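Long-range contacts in cleavage and polyadenylation specificity factor 100 KD subunit (Methanosarcina mazei, PDB 2XR1), which probably terminates transcription by cleaving nascent RNA, as a dimeric, zinc-dependent metallo-beta-lactamase/beta-CASP nuclease with N-terminal KH domains: residues V9-K14 / I27-F32; Q182-V186 / E635-L640; F258-E263 / K303-H307. Numbering follows the deposited sequence.

From the N terminus, interaction 1 closes first: 9-14 meets 27-32 after only 12 intervening residues, joining helix 7-18 to edge strand 30-33 inside the first KH domain. Interaction 2 opens at 182-186 and closes at the C terminus, 635-640, so its loop of 448 residues takes in almost the whole nuclease and joins the two ends of the metallo-beta-lactamase part in one sheet. Interaction 3, 258-263 with 303-307, is nested inside that loop and joins the ends of two helices that precede the strands at the other side of the same sheet. None of the three touch; centres lie 27 to 36 Å apart.

Interaction 1 of 3, residues V9-K14 / I27-F32; sequences VLLDLK and ITDVEF
In the first KH domain, helix 7-18 packs on edge strand 30-33 of a three-stranded sheet, the helix-on-sheet packing of the KH domain. Segment 9-14 is helical throughout; the axes of helix 9-14 and strand 30-32 approach to 8.1 Å with their directions 130° apart, and the CA atoms of Lys14 and Val30 lie 5.9 Å apart. Ile27, in extended loop conformation, puts CD1 4.2 Å from Lys14 CG and also packs on Ile17 and Leu39. Thr28 (phi/psi -96/-65) breaks the extended course; its O accepts a weak hydrogen bond from Lys14 NZ at 3.4 Å, while the same ammonium forms a salt bridge with Glu18. The strand begins at Val30, whose side chain (chi1 t) faces the helix: CG1 lies 4.0 Å from Leu10 CD2 and 4.1 Å from Leu13 CB. Glu31 points its CB away, yet its CA is 3.9 Å from Leu10 CD2. Phe32, chi1 m, brings its ring back to the helix and also stacks on His174. Leu10 and Leu13 are both mt; Leu13 CD1 is 3.5 Å from Phe32 CZ, Val9 CG2 meets the ring edge 3.8 Å from Phe32 CE2, and Leu10 CD2 makes a CH-pi contact 3.7 Å from the Phe32 ring centroid.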
ATOM      1  N   VAL B   9     -23.658  14.558  21.606  1.00 86.60           N
ATOM      2  CA  VAL B   9     -23.443  13.212  22.154  1.00 81.43           C
ATOM      3  C   VAL B   9     -22.879  13.309  23.561  1.00 73.22           C
ATOM      4  O   VAL B   9     -23.076  12.401  24.358  1.00 71.03           O
ATOM      5  CB  VAL B   9     -22.510  12.342  21.274  1.00 79.52           C
ATOM      6  CG1 VAL B   9     -22.889  12.483  19.814  1.00 87.12           C
ATOM      7  CG2 VAL B   9     -21.061  12.702  21.499  1.00 71.56           C
ATOM      8  N   LEU B  10     -22.170  14.407  23.841  1.00 69.68           N
ATOM      9  CA  LEU B  10     -21.682  14.717  25.183  1.00 63.52           C
ATOM     10  C   LEU B  10     -22.829  15.151  26.106  1.00 66.25           C
ATOM     11  O   LEU B  10     -22.793  14.851  27.301  1.00 62.40           O
ATOM     12  CB  LEU B  10     -20.587  15.796  25.155  1.00 60.94           C
ATOM     13  CG  LEU B  10     -19.192  15.397  24.629  1.00 56.99           C
ATOM     14  CD1 LEU B  10     -18.296  16.651  24.524  1.00 56.23           C
ATOM     15  CD2 LEU B  10     -18.501  14.288  25.446  1.00 48.42           C
ATOM     16  N   LEU B  11     -23.829  15.858  25.573  1.00 73.57           N
ATOM     17  CA  LEU B  11     -25.038  16.156  26.350  1.00 77.93           C
ATOM     18  C   LEU B  11     -25.802  14.880  26.699  1.00 78.91           C
ATOM     19  O   LEU B  11     -26.181  14.666  27.846  1.00 76.88           O
ATOM     20  CB  LEU B  11     -25.987  17.113  25.610  1.00 88.27           C
ATOM     21  CG  LEU B  11     -26.013  18.586  26.039  1.00 91.13           C
ATOM     22  CD1 LEU B  11     -24.753  19.300  25.555  1.00 89.35           C
ATOM     23  CD2 LEU B  11     -27.255  19.271  25.471  1.00103.49           C
ATOM     24  N   ASP B  12     -26.022  14.033  25.706  1.00 83.13           N
ATOM     25  CA  ASP B  12     -26.670  12.749  25.932  1.00 85.72           C
ATOM     26  C   ASP B  12     -25.919  11.954  27.008  1.00 77.50           C
ATOM     27  O   ASP B  12     -26.526  11.289  27.841  1.00 78.55           O
ATOM     28  CB  ASP B  12     -26.735  11.957  24.615  1.00 91.59           C
ATOM     29  CG  ASP B  12     -27.700  10.779  24.680  1.00 99.06           C
ATOM     30  OD1 ASP B  12     -27.437   9.840  25.465  1.00 96.70           O
ATOM     31  OD2 ASP B  12     -28.710  10.785  23.932  1.00110.57           O
ATOM     32  N   LEU B  13     -24.595  12.037  27.000  1.00 70.65           N
ATOM     33  CA  LEU B  13     -23.801  11.345  27.999  1.00 64.50           C
ATOM     34  C   LEU B  13     -23.930  12.024  29.351  1.00 61.65           C
ATOM     35  O   LEU B  13     -24.015  11.340  30.388  1.00 60.37           O
ATOM     36  CB  LEU B  13     -22.334  11.237  27.584  1.00 59.65           C
ATOM     37  CG  LEU B  13     -21.991  10.199  26.496  1.00 61.60           C
ATOM     38  CD1 LEU B  13     -20.536  10.377  26.042  1.00 56.27           C
ATOM     39  CD2 LEU B  13     -22.235   8.778  26.980  1.00 62.75           C
ATOM     40  N   LYS B  14     -23.962  13.356  29.359  1.00 61.75           N
ATOM     41  CA  LYS B  14     -24.111  14.069  30.618  1.00 59.73           C
ATOM     42  C   LYS B  14     -25.407  13.624  31.268  1.00 63.71           C
ATOM     43  O   LYS B  14     -25.405  13.140  32.397  1.00 61.47           O
ATOM     44  CB  LYS B  14     -24.079  15.582  30.448  1.00 61.32           C
ATOM     45  CG  LYS B  14     -24.283  16.334  31.777  1.00 60.29           C
ATOM     46  CD  LYS B  14     -23.645  17.728  31.787  1.00 60.82           C
ATOM     47  CE  LYS B  14     -24.489  18.761  32.580  1.00 65.68           C
ATOM     48  NZ  LYS B  14     -24.562  18.631  34.087  1.00 61.97           N
ATOM     49  N   ILE B  27     -21.948  16.529  38.791  1.00 43.41           N
ATOM     50  CA  ILE B  27     -20.889  16.825  37.829  1.00 42.59           C
ATOM     51  C   ILE B  27     -21.225  18.138  37.152  1.00 45.63           C
ATOM     52  O   ILE B  27     -22.387  18.538  37.124  1.00 47.94           O
ATOM     53  CB  ILE B  27     -20.716  15.729  36.743  1.00 40.90           C
ATOM     54  CG1 ILE B  27     -22.037  15.490  35.990  1.00 42.64           C
ATOM     55  CG2 ILE B  27     -20.153  14.485  37.356  1.00 38.42           C
ATOM     56  CD1 ILE B  27     -21.943  14.554  34.826  1.00 41.88           C
ATOM     57  N   THR B  28     -20.197  18.802  36.636  1.00 46.94           N
ATOM     58  CA  THR B  28     -20.356  20.031  35.861  1.00 51.43           C
ATOM     59  C   THR B  28     -20.365  19.697  34.361  1.00 52.17           C
ATOM     60  O   THR B  28     -21.377  19.892  33.697  1.00 55.94           O
ATOM     61  CB  THR B  28     -19.258  21.094  36.199  1.00 53.93           C
ATOM     62  OG1 THR B  28     -17.949  20.516  36.093  1.00 51.86           O
ATOM     63  CG2 THR B  28     -19.440  21.617  37.590  1.00 53.51           C
ATOM     64  N   ASP B  29     -19.251  19.197  33.839  1.00 50.03           N
ATOM     65  CA  ASP B  29     -19.119  18.922  32.404  1.00 50.75           C
ATOM     66  C   ASP B  29     -18.660  17.492  32.158  1.00 46.26           C
ATOM     67  O   ASP B  29     -18.122  16.798  33.047  1.00 42.84           O
ATOM     68  CB  ASP B  29     -18.142  19.909  31.713  1.00 54.37           C
ATOM     69  CG  ASP B  29     -18.846  21.175  31.173  1.00 64.24           C
ATOM     70  OD1 ASP B  29     -19.388  21.951  31.990  1.00 70.97           O
ATOM     71  OD2 ASP B  29     -18.840  21.402  29.927  1.00 71.67           O
ATOM     72  N   VAL B  30     -18.888  17.090  30.911  1.00 46.65           N
ATOM     73  CA  VAL B  30     -18.499  15.808  30.372  1.00 44.21           C
ATOM     74  C   VAL B  30     -17.783  16.066  29.018  1.00 45.51           C
ATOM     75  O   VAL B  30     -18.309  16.753  28.140  1.00 49.19           O
ATOM     76  CB  VAL B  30     -19.751  14.906  30.289  1.00 45.16           C
ATOM     77  CG1 VAL B  30     -19.654  13.899  29.206  1.00 45.86           C
ATOM     78  CG2 VAL B  30     -19.971  14.224  31.606  1.00 43.05           C
ATOM     79  N   GLU B  31     -16.555  15.559  28.900  1.00 43.49           N
ATOM     80  CA  GLU B  31     -15.686  15.734  27.733  1.00 44.31           C
ATOM     81  C   GLU B  31     -14.936  14.457  27.418  1.00 41.82           C
ATOM     82  O   GLU B  31     -14.509  13.773  28.290  1.00 40.54           O
ATOM     83  CB  GLU B  31     -14.597  16.766  28.028  1.00 46.23           C
ATOM     84  CG  GLU B  31     -15.027  18.225  27.905  1.00 52.45           C
ATOM     85  CD  GLU B  31     -15.253  18.687  26.438  1.00 58.88           C
ATOM     86  OE1 GLU B  31     -14.746  18.038  25.488  1.00 60.06           O
ATOM     87  OE2 GLU B  31     -15.952  19.700  26.243  1.00 65.58           O
ATOM     88  N   PHE B  32     -14.762  14.171  26.149  1.00 42.76           N
ATOM     89  CA  PHE B  32     -13.844  13.166  25.684  1.00 42.15           C
ATOM     90  C   PHE B  32     -12.450  13.781  25.659  1.00 42.80           C
ATOM     91  O   PHE B  32     -12.223  14.716  24.916  1.00 43.87           O
ATOM     92  CB  PHE B  32     -14.190  12.763  24.266  1.00 43.78           C
ATOM     93  CG  PHE B  32     -15.507  12.056  24.124  1.00 45.59           C
ATOM     94  CD1 PHE B  32     -15.772  10.862  24.813  1.00 46.44           C
ATOM     95  CD2 PHE B  32     -16.463  12.543  23.241  1.00 48.42           C
ATOM     96  CE1 PHE B  32     -16.979  10.201  24.650  1.00 48.66           C
ATOM     97  CE2 PHE B  32     -17.660  11.892  23.078  1.00 52.19           C
ATOM     98  CZ  PHE B  32     -17.920  10.712  23.786  1.00 52.13           C
TER

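Interaction 2 of 3, residues Q182-V186 / E635-L640; sequences QWVRV and ETVRLL
Two antiparallel extended segments join the N- and C-terminal parts of the metallo-beta-lactamase fold. Arg185 and Arg638 form a non-hydrogen-bonded pair (CA-CA 4.3 Å), Val186 and Val637 a hydrogen-bonded pair (5.4 Å), with Val186 N to Val637 O and Val637 N to Val186 O both 2.9 Å. Leu639 and Leu640 together lie opposite Val184, whose O accepts Leu639 N at 2.9 Å and, weakly, Leu640 N at 3.5 Å; near-helical Leu639 (phi/psi -98/-23) fits a classic beta bulge. Apolar contacts lie on the face of Val186 and Val637: Val186 CG2 to Leu639 CD2, 3.8 Å, with Val184 CG2 to Leu640 CD1 at 4.1 Å. Leu640 OXT accepts Val184 N at 2.9 Å and forms a salt bridge with NE of extended Arg638 (chi1 to chi3 t) at 3.0 Å. Arg185 pairs with Glu231 of the second subunit. Thr636 packs on Thr636 there, and 635-638 itself hydrogen-bonds across. The terminal carboxylate thus acts as a strand acceptor, balanced by Arg638, within the dimer interface.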
ATOM      1  N   GLN B 182     -15.775  -3.870   5.494  1.00 51.33           N
ATOM      2  CA  GLN B 182     -14.848  -4.222   6.526  1.00 47.86           C
ATOM      3  C   GLN B 182     -13.685  -4.934   5.894  1.00 44.80           C
ATOM      4  O   GLN B 182     -13.871  -5.764   4.991  1.00 46.62           O
ATOM      5  CB  GLN B 182     -15.492  -5.007   7.684  1.00 48.52           C
ATOM      6  CG  GLN B 182     -16.589  -6.022   7.319  1.00 53.60           C
ATOM      7  CD  GLN B 182     -17.631  -6.209   8.447  1.00 57.31           C
ATOM      8  OE1 GLN B 182     -17.731  -5.385   9.372  1.00 59.61           O
ATOM      9  NE2 GLN B 182     -18.413  -7.282   8.360  1.00 58.58           N
ATOM     10  N   TRP B 183     -12.488  -4.496   6.302  1.00 39.73           N
ATOM     11  CA  TRP B 183     -11.239  -5.149   6.016  1.00 35.69           C
ATOM     12  C   TRP B 183     -10.177  -4.604   6.964  1.00 33.22           C
ATOM     13  O   TRP B 183     -10.373  -3.566   7.621  1.00 32.99           O
ATOM     14  CB  TRP B 183     -10.809  -4.985   4.563  1.00 35.83           C
ATOM     15  CG  TRP B 183     -10.949  -3.644   3.972  1.00 32.70           C
ATOM     16  CD1 TRP B 183     -11.908  -3.243   3.121  1.00 32.92           C
ATOM     17  CD2 TRP B 183     -10.058  -2.536   4.121  1.00 27.07           C
ATOM     18  NE1 TRP B 183     -11.700  -1.958   2.742  1.00 31.86           N
ATOM     19  CE2 TRP B 183     -10.568  -1.496   3.364  1.00 29.70           C
ATOM     20  CE3 TRP B 183      -8.883  -2.329   4.824  1.00 26.44           C
ATOM     21  CZ2 TRP B 183      -9.956  -0.263   3.303  1.00 29.04           C
ATOM     22  CZ3 TRP B 183      -8.301  -1.101   4.788  1.00 27.04           C
ATOM     23  CH2 TRP B 183      -8.823  -0.090   4.007  1.00 27.87           C
ATOM     24  N   VAL B 184      -9.084  -5.338   7.064  1.00 30.60           N
ATOM     25  CA  VAL B 184      -7.945  -4.915   7.822  1.00 28.61           C
ATOM     26  C   VAL B 184      -6.699  -5.277   7.007  1.00 28.19           C
ATOM     27  O   VAL B 184      -6.661  -6.307   6.348  1.00 28.42           O
ATOM     28  CB  VAL B 184      -7.920  -5.651   9.202  1.00 27.68           C
ATOM     29  CG1 VAL B 184      -6.890  -5.052  10.121  1.00 23.72           C
ATOM     30  CG2 VAL B 184      -9.307  -5.578   9.834  1.00 29.54           C
ATOM     31  N   ARG B 185      -5.693  -4.414   7.036  1.00 27.30           N
ATOM     32  CA  ARG B 185      -4.433  -4.705   6.398  1.00 26.63           C
ATOM     33  C   ARG B 185      -3.260  -4.026   7.054  1.00 25.35           C
ATOM     34  O   ARG B 185      -3.411  -3.077   7.749  1.00 25.12           O
ATOM     35  CB  ARG B 185      -4.509  -4.374   4.948  1.00 28.03           C
ATOM     36  CG  ARG B 185      -5.036  -3.033   4.663  1.00 28.72           C
ATOM     37  CD  ARG B 185      -5.291  -2.895   3.183  1.00 30.64           C
ATOM     38  NE  ARG B 185      -5.377  -1.487   2.882  1.00 33.29           N
ATOM     39  CZ  ARG B 185      -4.960  -0.900   1.780  1.00 35.23           C
ATOM     40  NH1 ARG B 185      -4.397  -1.580   0.790  1.00 38.70           N
ATOM     41  NH2 ARG B 185      -5.115   0.399   1.684  1.00 38.43           N
ATOM     42  N   VAL B 186      -2.078  -4.562   6.839  1.00 25.83           N
ATOM     43  CA  VAL B 186      -0.836  -4.004   7.362  1.00 25.43           C
ATOM     44  C   VAL B 186       0.124  -3.693   6.220  1.00 26.96           C
ATOM     45  O   VAL B 186       0.414  -4.595   5.424  1.00 27.41           O
ATOM     46  CB  VAL B 186      -0.124  -5.041   8.175  1.00 24.72           C
ATOM     47  CG1 VAL B 186       1.208  -4.489   8.629  1.00 24.52           C
ATOM     48  CG2 VAL B 186      -1.002  -5.522   9.321  1.00 25.03           C
ATOM     49  N   GLU B 635       5.282  -3.688   0.997  1.00 32.81           N
ATOM     50  CA  GLU B 635       4.183  -4.613   0.732  1.00 33.70           C
ATOM     51  C   GLU B 635       3.061  -4.413   1.737  1.00 33.03           C
ATOM     52  O   GLU B 635       3.287  -3.930   2.836  1.00 33.59           O
ATOM     53  CB  GLU B 635       4.681  -6.059   0.785  1.00 33.91           C
ATOM     54  CG  GLU B 635       5.773  -6.346  -0.267  1.00 38.05           C
ATOM     55  CD  GLU B 635       5.820  -7.807  -0.828  1.00 42.20           C
ATOM     56  OE1 GLU B 635       5.695  -8.755  -0.024  1.00 46.37           O
ATOM     57  OE2 GLU B 635       6.008  -7.999  -2.075  1.00 43.37           O
ATOM     58  N   THR B 636       1.835  -4.708   1.342  1.00 33.57           N
ATOM     59  CA  THR B 636       0.686  -4.617   2.221  1.00 32.51           C
ATOM     60  C   THR B 636       0.020  -5.985   2.202  1.00 32.51           C
ATOM     61  O   THR B 636      -0.279  -6.538   1.180  1.00 33.82           O
ATOM     62  CB  THR B 636      -0.368  -3.543   1.782  1.00 33.60           C
ATOM     63  OG1 THR B 636       0.257  -2.279   1.682  1.00 35.49           O
ATOM     64  CG2 THR B 636      -1.513  -3.390   2.821  1.00 31.34           C
ATOM     65  N   VAL B 637      -0.236  -6.510   3.373  1.00 31.72           N
ATOM     66  CA  VAL B 637      -0.879  -7.780   3.527  1.00 31.60           C
ATOM     67  C   VAL B 637      -2.304  -7.603   4.093  1.00 31.38           C
ATOM     68  O   VAL B 637      -2.539  -6.810   5.009  1.00 29.01           O
ATOM     69  CB  VAL B 637      -0.056  -8.575   4.499  1.00 30.75           C
ATOM     70  CG1 VAL B 637      -0.893  -9.636   5.108  1.00 32.88           C
ATOM     71  CG2 VAL B 637       1.155  -9.142   3.798  1.00 30.50           C
ATOM     72  N   ARG B 638      -3.252  -8.353   3.557  1.00 32.42           N
ATOM     73  CA  ARG B 638      -4.625  -8.287   4.048  1.00 32.77           C
ATOM     74  C   ARG B 638      -4.888  -9.359   5.100  1.00 32.80           C
ATOM     75  O   ARG B 638      -4.548 -10.519   4.931  1.00 33.03           O
ATOM     76  CB  ARG B 638      -5.602  -8.420   2.921  1.00 34.21           C
ATOM     77  CG  ARG B 638      -7.024  -8.151   3.326  1.00 34.67           C
ATOM     78  CD  ARG B 638      -7.879  -8.100   2.104  1.00 35.94           C
ATOM     79  NE  ARG B 638      -9.277  -8.009   2.429  1.00 35.59           N
ATOM     80  CZ  ARG B 638     -10.218  -7.938   1.510  1.00 38.77           C
ATOM     81  NH1 ARG B 638      -9.917  -7.954   0.204  1.00 39.90           N
ATOM     82  NH2 ARG B 638     -11.474  -7.798   1.901  1.00 40.91           N
ATOM     83  N   LEU B 639      -5.448  -8.924   6.215  1.00 33.17           N
ATOM     84  CA  LEU B 639      -5.720  -9.781   7.348  1.00 33.64           C
ATOM     85  C   LEU B 639      -7.168 -10.245   7.347  1.00 35.99           C
ATOM     86  O   LEU B 639      -7.499 -11.271   7.931  1.00 36.82           O
ATOM     87  CB  LEU B 639      -5.428  -9.008   8.624  1.00 32.17           C
ATOM     88  CG  LEU B 639      -3.971  -9.027   9.099  1.00 30.36           C
ATOM     89  CD1 LEU B 639      -3.019  -8.876   8.017  1.00 28.76           C
ATOM     90  CD2 LEU B 639      -3.751  -7.944  10.136  1.00 29.30           C
ATOM     91  N   LEU B 640      -8.030  -9.479   6.684  1.00 37.99           N
ATOM     92  CA  LEU B 640      -9.468  -9.719   6.664  1.00 39.73           C
ATOM     93  C   LEU B 640     -10.055  -8.804   5.590  1.00 41.14           C
ATOM     94  O   LEU B 640     -11.049  -9.109   4.890  1.00 43.01           O
ATOM     95  CB  LEU B 640     -10.073  -9.319   8.004  1.00 39.38           C
ATOM     96  CG  LEU B 640     -11.516  -9.658   8.400  1.00 40.63           C
ATOM     97  CD1 LEU B 640     -12.206  -8.370   8.828  1.00 40.73           C
ATOM     98  CD2 LEU B 640     -12.314 -10.314   7.308  1.00 41.38           C
ATOM     99  OXT LEU B 640      -9.511  -7.697   5.445  1.00 40.24           O
TER

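Interaction 3 of 3, residues F258-E263 / K303-H307; sequences FKYGYE and KTLKH
Two helix ends of the metallo-beta-lactamase domain meet here through the rings of Phe258 and His307 and a long ion pair. Phe258, in the last turn of helix 254-259, points toward 303-307 (chi1 m), its CA 6.9 Å from that of Thr304. Thr304 CA makes a CH-pi contact 4.2 Å from the Phe258 ring centroid, 25° off the normal, and Phe258 CD2 lies 3.3 Å from Thr304 OG1, a hydroxyl hydrogen-bonded to Met300 O. The Phe258 and His307 rings form an oblique pair, centroids 4.9 Å apart and planes at 50°. After Tyr260, Gly261 (phi/psi 99/12) is the C-prime residue of a Schellman motif: Gly261 N hydrogen-bonds to Phe258 O at 2.9 Å, and Tyr262 N to Leu257 O. Glu263, set sideways, brings OE2 3.8 Å from Lys303 NZ in a long salt bridge; Glu263 O meets the ring edge 3.5 Å from His307 CD2. His307 ND1 (chi1 m) donates a hydrogen bond to Lys303 O at 2.7 Å. The C-terminal ends of helices 254-259 and 299-306 thereby meet just before parallel neighbours 266-268 and 308-310, where His307 already shares a backbone hydrogen bond with Val266; Leu305 faces the other way, onto helices 146-157 and 270-290.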
ATOM      1  N   PHE B 258       5.933  14.770  13.249  1.00 41.06           N
ATOM      2  CA  PHE B 258       5.410  16.084  13.625  1.00 43.07           C
ATOM      3  C   PHE B 258       5.997  17.216  12.754  1.00 46.24           C
ATOM      4  O   PHE B 258       5.295  18.151  12.356  1.00 47.89           O
ATOM      5  CB  PHE B 258       5.619  16.311  15.119  1.00 42.51           C
ATOM      6  CG  PHE B 258       4.691  15.508  15.962  1.00 39.84           C
ATOM      7  CD1 PHE B 258       3.409  15.934  16.193  1.00 40.36           C
ATOM      8  CD2 PHE B 258       5.082  14.325  16.482  1.00 36.81           C
ATOM      9  CE1 PHE B 258       2.569  15.208  16.943  1.00 37.80           C
ATOM     10  CE2 PHE B 258       4.216  13.576  17.239  1.00 35.88           C
ATOM     11  CZ  PHE B 258       2.968  14.013  17.458  1.00 36.29           C
ATOM     12  N   LYS B 259       7.276  17.111  12.438  1.00 47.07           N
ATOM     13  CA  LYS B 259       7.898  18.095  11.588  1.00 50.60           C
ATOM     14  C   LYS B 259       7.149  18.197  10.265  1.00 51.60           C
ATOM     15  O   LYS B 259       7.028  19.270   9.692  1.00 54.57           O
ATOM     16  CB  LYS B 259       9.348  17.728  11.321  1.00 51.09           C
ATOM     17  CG  LYS B 259      10.100  18.764  10.503  1.00 54.75           C
ATOM     18  CD  LYS B 259      11.592  18.390  10.377  1.00 56.13           C
ATOM     19  CE  LYS B 259      12.358  19.295   9.415  1.00 59.67           C
ATOM     20  NZ  LYS B 259      13.775  19.395   9.890  1.00 61.29           N
ATOM     21  N   TYR B 260       6.659  17.067   9.796  1.00 49.73           N
ATOM     22  CA  TYR B 260       5.958  16.971   8.534  1.00 50.65           C
ATOM     23  C   TYR B 260       4.445  17.125   8.652  1.00 50.24           C
ATOM     24  O   TYR B 260       3.729  16.777   7.708  1.00 51.02           O
ATOM     25  CB  TYR B 260       6.252  15.597   7.897  1.00 48.97           C
ATOM     26  CG  TYR B 260       7.666  15.388   7.402  1.00 50.92           C
ATOM     27  CD1 TYR B 260       8.478  16.462   7.002  1.00 56.60           C
ATOM     28  CD2 TYR B 260       8.182  14.111   7.299  1.00 50.41           C
ATOM     29  CE1 TYR B 260       9.765  16.251   6.550  1.00 59.50           C
ATOM     30  CE2 TYR B 260       9.457  13.886   6.852  1.00 53.17           C
ATOM     31  CZ  TYR B 260      10.249  14.944   6.490  1.00 58.71           C
ATOM     32  OH  TYR B 260      11.520  14.688   6.034  1.00 64.19           O
ATOM     33  N   GLY B 261       3.949  17.593   9.796  1.00 49.41           N
ATOM     34  CA  GLY B 261       2.534  17.996   9.928  1.00 49.53           C
ATOM     35  C   GLY B 261       1.541  17.025  10.567  1.00 46.76           C
ATOM     36  O   GLY B 261       0.340  17.222  10.460  1.00 47.17           O
ATOM     37  N   TYR B 262       2.033  15.964  11.204  1.00 43.69           N
ATOM     38  CA  TYR B 262       1.203  15.114  12.038  1.00 40.90           C
ATOM     39  C   TYR B 262       0.807  15.891  13.272  1.00 41.87           C
ATOM     40  O   TYR B 262       1.616  16.656  13.826  1.00 42.38           O
ATOM     41  CB  TYR B 262       1.971  13.861  12.452  1.00 38.31           C
ATOM     42  CG  TYR B 262       1.171  12.898  13.305  1.00 35.93           C
ATOM     43  CD1 TYR B 262       0.007  12.325  12.839  1.00 34.66           C
ATOM     44  CD2 TYR B 262       1.586  12.575  14.593  1.00 35.85           C
ATOM     45  CE1 TYR B 262      -0.722  11.449  13.637  1.00 34.65           C
ATOM     46  CE2 TYR B 262       0.875  11.695  15.392  1.00 33.94           C
ATOM     47  CZ  TYR B 262      -0.275  11.138  14.915  1.00 33.40           C
ATOM     48  OH  TYR B 262      -0.964  10.270  15.711  1.00 31.76           O
ATOM     49  N   GLU B 263      -0.435  15.690  13.702  1.00 42.28           N
ATOM     50  CA  GLU B 263      -0.976  16.402  14.863  1.00 44.21           C
ATOM     51  C   GLU B 263      -1.912  15.561  15.765  1.00 42.55           C
ATOM     52  O   GLU B 263      -2.704  16.101  16.541  1.00 44.10           O
ATOM     53  CB  GLU B 263      -1.636  17.715  14.376  1.00 47.81           C
ATOM     54  CG  GLU B 263      -0.725  18.929  14.626  1.00 52.81           C
ATOM     55  CD  GLU B 263      -1.117  20.182  13.881  1.00 61.16           C
ATOM     56  OE1 GLU B 263      -2.171  20.193  13.204  1.00 66.46           O
ATOM     57  OE2 GLU B 263      -0.368  21.182  13.974  1.00 64.71           O
ATOM     58  N   LYS B 303       6.943  19.019  20.905  1.00 43.49           N
ATOM     59  CA  LYS B 303       5.668  18.819  20.258  1.00 43.30           C
ATOM     60  C   LYS B 303       5.205  17.370  20.373  1.00 40.40           C
ATOM     61  O   LYS B 303       4.015  17.120  20.550  1.00 39.80           O
ATOM     62  CB  LYS B 303       5.756  19.221  18.792  1.00 44.85           C
ATOM     63  CG  LYS B 303       4.389  19.394  18.132  1.00 47.50           C
ATOM     64  CD  LYS B 303       4.487  20.152  16.815  1.00 52.88           C
ATOM     65  CE  LYS B 303       3.138  20.723  16.368  1.00 56.49           C
ATOM     66  NZ  LYS B 303       2.009  19.741  16.502  1.00 54.80           N
ATOM     67  N   THR B 304       6.132  16.415  20.269  1.00 38.66           N
ATOM     68  CA  THR B 304       5.780  15.024  20.404  1.00 36.18           C
ATOM     69  C   THR B 304       5.314  14.714  21.824  1.00 36.39           C
ATOM     70  O   THR B 304       4.407  13.874  22.011  1.00 35.46           O
ATOM     71  CB  THR B 304       6.983  14.111  20.133  1.00 35.43           C
ATOM     72  OG1 THR B 304       7.425  14.311  18.794  1.00 36.43           O
ATOM     73  CG2 THR B 304       6.652  12.656  20.344  1.00 30.62           C
ATOM     74  N   LEU B 305       5.961  15.332  22.819  1.00 36.88           N
ATOM     75  CA  LEU B 305       5.610  15.061  24.205  1.00 36.57           C
ATOM     76  C   LEU B 305       4.225  15.638  24.527  1.00 38.04           C
ATOM     77  O   LEU B 305       3.467  15.035  25.261  1.00 37.36           O
ATOM     78  CB  LEU B 305       6.680  15.628  25.141  1.00 37.74           C
ATOM     79  CG  LEU B 305       6.507  15.538  26.652  1.00 36.67           C
ATOM     80  CD1 LEU B 305       6.407  14.102  27.108  1.00 29.86           C
ATOM     81  CD2 LEU B 305       7.684  16.254  27.334  1.00 37.78           C
ATOM     82  N   LYS B 306       3.898  16.807  23.978  1.00 40.23           N
ATOM     83  CA  LYS B 306       2.574  17.419  24.169  1.00 41.09           C
ATOM     84  C   LYS B 306       1.493  16.546  23.579  1.00 39.15           C
ATOM     85  O   LYS B 306       0.326  16.652  23.944  1.00 39.74           O
ATOM     86  CB  LYS B 306       2.485  18.780  23.478  1.00 43.58           C
ATOM     87  CG  LYS B 306       3.087  19.870  24.260  1.00 48.06           C
ATOM     88  CD  LYS B 306       2.808  21.250  23.659  1.00 53.33           C
ATOM     89  CE  LYS B 306       3.835  21.640  22.587  1.00 55.36           C
ATOM     90  NZ  LYS B 306       4.037  23.084  22.523  1.00 57.89           N
ATOM     91  N   HIS B 307       1.872  15.691  22.638  1.00 37.05           N
ATOM     92  CA  HIS B 307       0.915  14.780  22.033  1.00 34.95           C
ATOM     93  C   HIS B 307       1.043  13.381  22.552  1.00 32.91           C
ATOM     94  O   HIS B 307       0.380  12.491  22.039  1.00 32.40           O
ATOM     95  CB  HIS B 307       1.095  14.786  20.503  1.00 34.84           C
ATOM     96  CG  HIS B 307       0.679  16.064  19.857  1.00 35.27           C
ATOM     97  ND1 HIS B 307       1.416  17.219  19.964  1.00 34.89           N
ATOM     98  CD2 HIS B 307      -0.407  16.374  19.111  1.00 36.32           C
ATOM     99  CE1 HIS B 307       0.795  18.199  19.319  1.00 39.69           C
ATOM    100  NE2 HIS B 307      -0.309  17.709  18.778  1.00 40.92           N
TER